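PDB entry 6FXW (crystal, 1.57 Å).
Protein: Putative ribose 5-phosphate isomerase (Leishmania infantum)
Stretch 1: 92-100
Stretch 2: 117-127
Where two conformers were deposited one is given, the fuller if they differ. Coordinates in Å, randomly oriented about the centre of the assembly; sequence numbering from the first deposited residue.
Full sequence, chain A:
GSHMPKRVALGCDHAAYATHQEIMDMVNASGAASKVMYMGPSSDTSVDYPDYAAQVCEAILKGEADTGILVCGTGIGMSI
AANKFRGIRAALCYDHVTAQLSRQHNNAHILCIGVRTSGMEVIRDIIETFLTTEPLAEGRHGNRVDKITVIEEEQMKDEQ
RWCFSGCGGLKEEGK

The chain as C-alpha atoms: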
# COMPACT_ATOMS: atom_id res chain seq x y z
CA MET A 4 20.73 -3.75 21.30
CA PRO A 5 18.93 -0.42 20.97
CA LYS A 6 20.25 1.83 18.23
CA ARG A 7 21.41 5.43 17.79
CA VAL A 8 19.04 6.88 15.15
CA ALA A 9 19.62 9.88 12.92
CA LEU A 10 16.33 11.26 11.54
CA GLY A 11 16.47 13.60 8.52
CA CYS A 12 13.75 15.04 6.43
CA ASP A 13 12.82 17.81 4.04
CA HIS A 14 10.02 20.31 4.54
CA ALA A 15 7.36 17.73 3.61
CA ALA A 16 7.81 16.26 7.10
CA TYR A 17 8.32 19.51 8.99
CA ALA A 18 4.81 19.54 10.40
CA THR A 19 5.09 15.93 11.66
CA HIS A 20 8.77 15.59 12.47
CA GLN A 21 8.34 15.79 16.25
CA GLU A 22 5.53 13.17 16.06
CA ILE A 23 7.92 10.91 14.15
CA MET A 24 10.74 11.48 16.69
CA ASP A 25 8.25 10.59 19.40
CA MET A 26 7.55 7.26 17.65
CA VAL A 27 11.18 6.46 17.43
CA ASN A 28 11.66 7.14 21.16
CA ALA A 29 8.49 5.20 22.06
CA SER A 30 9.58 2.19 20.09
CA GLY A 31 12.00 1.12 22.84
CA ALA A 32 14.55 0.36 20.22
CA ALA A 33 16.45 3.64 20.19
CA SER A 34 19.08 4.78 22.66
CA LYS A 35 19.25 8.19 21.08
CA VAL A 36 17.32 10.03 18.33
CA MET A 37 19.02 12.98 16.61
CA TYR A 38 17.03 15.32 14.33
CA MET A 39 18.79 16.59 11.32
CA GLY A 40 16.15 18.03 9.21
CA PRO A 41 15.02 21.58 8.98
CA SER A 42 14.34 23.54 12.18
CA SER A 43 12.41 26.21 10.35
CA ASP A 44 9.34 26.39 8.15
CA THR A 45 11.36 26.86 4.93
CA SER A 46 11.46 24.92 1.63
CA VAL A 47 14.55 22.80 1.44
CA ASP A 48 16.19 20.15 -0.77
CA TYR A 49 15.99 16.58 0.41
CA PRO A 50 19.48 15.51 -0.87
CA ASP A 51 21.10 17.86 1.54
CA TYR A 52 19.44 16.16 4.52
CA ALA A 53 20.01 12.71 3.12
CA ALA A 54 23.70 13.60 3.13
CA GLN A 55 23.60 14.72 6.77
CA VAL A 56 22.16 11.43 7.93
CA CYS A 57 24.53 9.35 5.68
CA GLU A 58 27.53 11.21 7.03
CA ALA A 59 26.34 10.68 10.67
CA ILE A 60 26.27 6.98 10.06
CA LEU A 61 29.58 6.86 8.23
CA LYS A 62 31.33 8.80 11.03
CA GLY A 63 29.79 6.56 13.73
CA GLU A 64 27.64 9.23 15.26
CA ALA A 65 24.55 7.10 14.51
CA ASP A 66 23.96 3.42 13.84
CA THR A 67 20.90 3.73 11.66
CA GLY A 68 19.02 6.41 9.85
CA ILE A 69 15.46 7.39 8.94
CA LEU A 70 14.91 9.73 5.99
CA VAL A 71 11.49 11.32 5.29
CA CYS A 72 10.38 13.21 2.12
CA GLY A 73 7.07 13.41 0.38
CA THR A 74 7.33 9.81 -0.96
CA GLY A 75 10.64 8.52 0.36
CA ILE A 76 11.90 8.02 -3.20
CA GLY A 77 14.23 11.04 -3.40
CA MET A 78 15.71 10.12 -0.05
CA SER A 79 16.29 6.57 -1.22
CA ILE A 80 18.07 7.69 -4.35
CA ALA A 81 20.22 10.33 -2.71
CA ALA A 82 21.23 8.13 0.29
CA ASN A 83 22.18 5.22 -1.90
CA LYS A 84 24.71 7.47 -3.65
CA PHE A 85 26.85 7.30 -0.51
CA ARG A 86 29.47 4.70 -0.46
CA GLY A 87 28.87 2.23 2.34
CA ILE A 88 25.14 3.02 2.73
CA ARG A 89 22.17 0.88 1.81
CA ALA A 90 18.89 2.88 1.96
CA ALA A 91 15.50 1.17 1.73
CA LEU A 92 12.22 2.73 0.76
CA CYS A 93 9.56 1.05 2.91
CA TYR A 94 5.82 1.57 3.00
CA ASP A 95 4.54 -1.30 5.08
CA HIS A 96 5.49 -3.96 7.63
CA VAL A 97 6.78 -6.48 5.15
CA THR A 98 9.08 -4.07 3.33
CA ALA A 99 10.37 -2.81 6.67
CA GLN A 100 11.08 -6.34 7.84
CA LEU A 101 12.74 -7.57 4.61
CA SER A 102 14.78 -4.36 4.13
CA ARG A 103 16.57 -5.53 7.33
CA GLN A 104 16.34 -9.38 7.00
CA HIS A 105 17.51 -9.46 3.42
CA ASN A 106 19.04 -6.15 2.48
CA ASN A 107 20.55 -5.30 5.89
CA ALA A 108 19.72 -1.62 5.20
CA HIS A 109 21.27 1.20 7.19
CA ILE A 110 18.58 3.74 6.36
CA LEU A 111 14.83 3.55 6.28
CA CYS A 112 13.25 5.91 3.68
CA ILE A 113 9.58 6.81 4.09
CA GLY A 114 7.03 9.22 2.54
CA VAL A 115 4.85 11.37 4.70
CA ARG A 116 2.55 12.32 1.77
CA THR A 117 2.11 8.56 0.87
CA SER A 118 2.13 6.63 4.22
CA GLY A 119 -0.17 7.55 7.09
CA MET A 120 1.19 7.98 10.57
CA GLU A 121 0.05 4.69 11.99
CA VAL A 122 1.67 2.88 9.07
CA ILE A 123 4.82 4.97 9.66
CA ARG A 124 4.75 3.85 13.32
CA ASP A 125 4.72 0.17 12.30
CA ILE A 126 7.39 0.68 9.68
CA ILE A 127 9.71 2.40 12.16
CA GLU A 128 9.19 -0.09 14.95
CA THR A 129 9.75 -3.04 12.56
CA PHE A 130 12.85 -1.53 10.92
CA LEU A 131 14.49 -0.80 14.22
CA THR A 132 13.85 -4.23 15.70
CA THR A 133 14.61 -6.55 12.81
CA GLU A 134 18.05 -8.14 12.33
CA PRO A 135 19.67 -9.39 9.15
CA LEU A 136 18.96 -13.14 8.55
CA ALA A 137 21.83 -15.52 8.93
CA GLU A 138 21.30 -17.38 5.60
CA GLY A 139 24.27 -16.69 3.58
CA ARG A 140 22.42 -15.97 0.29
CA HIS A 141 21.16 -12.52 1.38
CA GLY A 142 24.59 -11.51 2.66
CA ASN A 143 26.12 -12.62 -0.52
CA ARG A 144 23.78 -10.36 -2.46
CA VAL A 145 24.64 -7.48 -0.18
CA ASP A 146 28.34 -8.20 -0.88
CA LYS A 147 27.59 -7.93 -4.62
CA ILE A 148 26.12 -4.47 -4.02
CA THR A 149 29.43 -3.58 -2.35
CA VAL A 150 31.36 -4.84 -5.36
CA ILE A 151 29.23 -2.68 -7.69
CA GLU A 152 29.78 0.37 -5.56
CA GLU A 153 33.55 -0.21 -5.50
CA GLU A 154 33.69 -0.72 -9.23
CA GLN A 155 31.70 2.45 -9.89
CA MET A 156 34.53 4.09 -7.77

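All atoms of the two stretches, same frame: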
# COMPACT_ATOMS: atom_id res chain seq x y z
N LEU A 92 13.56 2.15 0.73
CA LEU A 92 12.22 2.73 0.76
C LEU A 92 11.21 1.67 1.25
O LEU A 92 11.09 0.62 0.63
CB LEU A 92 11.86 3.30 -0.60
CG LEU A 92 10.58 4.13 -0.66
CD1 LEU A 92 10.44 4.90 -1.95
CD2 LEU A 92 9.39 3.09 -0.69
N CYS A 93 10.55 1.95 2.34
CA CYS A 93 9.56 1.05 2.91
C CYS A 93 8.25 1.76 3.11
O CYS A 93 8.18 2.98 3.37
CB CYS A 93 10.00 0.48 4.25
SG CYS A 93 11.60 -0.35 4.20
N TYR A 94 7.16 1.02 2.91
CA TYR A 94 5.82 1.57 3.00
C TYR A 94 4.86 0.66 3.75
O TYR A 94 3.67 0.98 3.80
CB TYR A 94 5.28 1.78 1.58
CG TYR A 94 5.21 0.56 0.74
CD1 TYR A 94 6.31 0.17 0.01
CD2 TYR A 94 4.10 -0.20 0.68
CE1 TYR A 94 6.24 -0.97 -0.81
CE2 TYR A 94 4.09 -1.41 -0.06
CZ TYR A 94 5.20 -1.73 -0.78
OH TYR A 94 5.14 -2.90 -1.58
N ASP A 95 5.34 -0.42 4.29
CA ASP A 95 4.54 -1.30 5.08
C ASP A 95 5.41 -2.17 5.96
O ASP A 95 6.65 -2.08 5.97
CB ASP A 95 3.60 -2.12 4.17
CG ASP A 95 4.29 -3.28 3.60
OD1 ASP A 95 5.50 -3.30 3.31
OD2 ASP A 95 3.59 -4.31 3.49
N HIS A 96 4.78 -3.08 6.70
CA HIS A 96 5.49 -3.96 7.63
C HIS A 96 6.42 -4.89 6.89
O HIS A 96 7.58 -5.18 7.34
CB HIS A 96 4.45 -4.75 8.44
CG HIS A 96 5.02 -5.55 9.54
ND1 HIS A 96 5.06 -5.08 10.84
CD2 HIS A 96 5.56 -6.79 9.57
CE1 HIS A 96 5.52 -6.06 11.63
NE2 HIS A 96 5.88 -7.09 10.87
N VAL A 97 5.97 -5.49 5.79
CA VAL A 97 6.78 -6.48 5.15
C VAL A 97 8.03 -5.88 4.51
O VAL A 97 9.13 -6.45 4.63
CB VAL A 97 5.95 -7.21 4.08
CG1 VAL A 97 6.84 -7.99 3.13
CG2 VAL A 97 4.93 -8.09 4.80
N THR A 98 7.92 -4.72 3.86
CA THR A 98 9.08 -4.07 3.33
C THR A 98 10.05 -3.62 4.43
O THR A 98 11.26 -3.81 4.32
CB THR A 98 8.75 -2.89 2.40
OG1 THR A 98 7.82 -1.98 3.04
CG2 THR A 98 8.13 -3.40 1.12
N ALA A 99 9.47 -3.13 5.52
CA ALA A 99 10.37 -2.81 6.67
C ALA A 99 11.12 -3.98 7.16
O ALA A 99 12.35 -3.94 7.39
CB ALA A 99 9.56 -2.19 7.79
N GLN A 100 10.43 -5.13 7.35
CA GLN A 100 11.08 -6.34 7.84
C GLN A 100 12.13 -6.87 6.89
O GLN A 100 13.27 -7.15 7.30
CB GLN A 100 10.00 -7.40 8.06
CG GLN A 100 10.57 -8.71 8.56
CD GLN A 100 9.44 -9.77 8.71
OE1 GLN A 100 8.35 -9.43 9.05
NE2 GLN A 100 9.74 -11.03 8.46
N THR A 117 2.55 9.87 1.41
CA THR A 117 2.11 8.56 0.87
C THR A 117 1.69 7.62 1.98
O THR A 117 0.65 6.98 1.89
CB THR A 117 3.16 7.94 -0.03
OG1 THR A 117 4.39 8.04 0.73
CG2 THR A 117 3.35 8.69 -1.32
N SER A 118 2.41 7.56 3.10
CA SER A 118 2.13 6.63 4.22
C SER A 118 1.51 7.45 5.33
O SER A 118 2.06 8.47 5.78
CB SER A 118 3.40 6.02 4.72
OG SER A 118 3.98 5.20 3.72
N GLY A 119 0.37 6.97 5.88
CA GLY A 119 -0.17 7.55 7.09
C GLY A 119 0.64 7.27 8.33
O GLY A 119 1.49 6.39 8.34
N MET A 120 0.36 8.05 9.37
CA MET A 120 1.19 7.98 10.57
C MET A 120 1.14 6.70 11.34
O MET A 120 2.17 6.26 11.87
CB MET A 120 0.84 9.12 11.54
CG MET A 120 1.28 10.45 11.01
SD MET A 120 3.11 10.60 11.16
CE MET A 120 3.37 11.75 9.94
N GLU A 121 0.04 5.96 11.32
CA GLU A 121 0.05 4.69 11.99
C GLU A 121 0.84 3.63 11.22
O GLU A 121 1.45 2.74 11.79
CB GLU A 121 -1.38 4.17 12.32
CG GLU A 121 -1.98 4.93 13.52
CD GLU A 121 -1.11 4.98 14.77
OE1 GLU A 121 -0.51 3.95 15.09
OE2 GLU A 121 -0.91 6.10 15.34
N VAL A 122 0.83 3.74 9.88
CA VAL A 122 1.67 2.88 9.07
C VAL A 122 3.15 3.25 9.29
O VAL A 122 3.97 2.37 9.42
CB VAL A 122 1.24 2.97 7.57
CG1 VAL A 122 2.27 2.36 6.63
CG2 VAL A 122 -0.09 2.32 7.42
N ILE A 123 3.44 4.55 9.35
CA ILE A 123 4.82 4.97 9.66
C ILE A 123 5.26 4.43 11.02
O ILE A 123 6.39 3.95 11.14
CB ILE A 123 4.93 6.47 9.60
CG1 ILE A 123 4.84 6.95 8.13
CG2 ILE A 123 6.22 7.04 10.24
CD1 ILE A 123 4.72 8.42 7.91
N ARG A 124 4.39 4.40 12.01
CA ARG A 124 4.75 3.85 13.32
C ARG A 124 5.20 2.38 13.19
O ARG A 124 6.28 1.97 13.69
CB ARG A 124 3.60 3.99 14.30
CG ARG A 124 4.04 3.55 15.69
CD ARG A 124 2.88 3.44 16.68
NE ARG A 124 2.03 4.57 16.73
CZ ARG A 124 2.26 5.68 17.46
NH1 ARG A 124 3.37 5.86 18.23
NH2 ARG A 124 1.39 6.64 17.39
N ASP A 125 4.38 1.57 12.50
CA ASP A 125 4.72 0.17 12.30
C ASP A 125 5.98 -0.02 11.53
O ASP A 125 6.81 -0.87 11.84
CB ASP A 125 3.55 -0.54 11.60
CG ASP A 125 3.87 -2.00 11.16
OD1 ASP A 125 4.33 -2.79 11.98
OD2 ASP A 125 3.42 -2.25 10.02
N ILE A 126 6.18 0.79 10.49
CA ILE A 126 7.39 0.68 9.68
C ILE A 126 8.63 0.92 10.57
O ILE A 126 9.63 0.17 10.50
CB ILE A 126 7.37 1.65 8.50
CG1 ILE A 126 6.26 1.33 7.47
CG2 ILE A 126 8.72 1.74 7.81
CD1 ILE A 126 6.00 2.41 6.43
N ILE A 127 8.59 2.02 11.32
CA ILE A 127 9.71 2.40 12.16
C ILE A 127 10.00 1.33 13.18
O ILE A 127 11.17 0.91 13.31
CB ILE A 127 9.46 3.79 12.75
CG1 ILE A 127 9.57 4.88 11.70
CG2 ILE A 127 10.47 4.09 13.85
CD1 ILE A 127 9.23 6.32 12.17
O HOH W 1 6.64 5.29 2.97
O HOH W 2 2.30 3.31 3.04
O HOH W 3 1.97 -2.13 7.55

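Ile-126 is the centrepiece of this contact, with the largest area covered by the other stretch. Its CA-to-CB bond points sideways, but chi1 m and chi2 t extend the chain so that CD1 reaches the backbone before the first helix, 3.4 Å from Tyr-94 C and 3.6 Å from Asp-95 N. Its branch CG2 lies 4.0 Å from both Cys-93 CB and Ala-99 CB. A beta-branched aliphatic side chain can thus touch loop and helix at once, while the small Ala-99, pointing toward the second helix, lets its CB come within 3.6 Å of Ile-126 O.

One direct hydrogen bond joins the stretches. His-96, with chi1 t, presents its ring edge to Asp-125, also t, and ND1 donates to OD1 at 2.7 Å, nearly linear at 167°. A water extends this link, accepting from His-96 N and donating to Asp-125 OD2.

Ser-118, chi1 m, points toward the loop; its OG binds two waters, which donate to Cys-93 O and Tyr-94 O respectively, so a short polar side chain reaches, through water, carbonyls that are too far for a direct hydrogen bond.

The loop is itself braced. Asp-95, chi1 p, has its CA-to-CB bond pointing away from the second stretch and caps its helix, OD1 accepting from Thr-98 N (2.9 Å) and Thr-98 OG1 (2.7 Å), while Thr-98 OG1, held by chi1 p, accepts from Tyr-94 N at 3.1 Å.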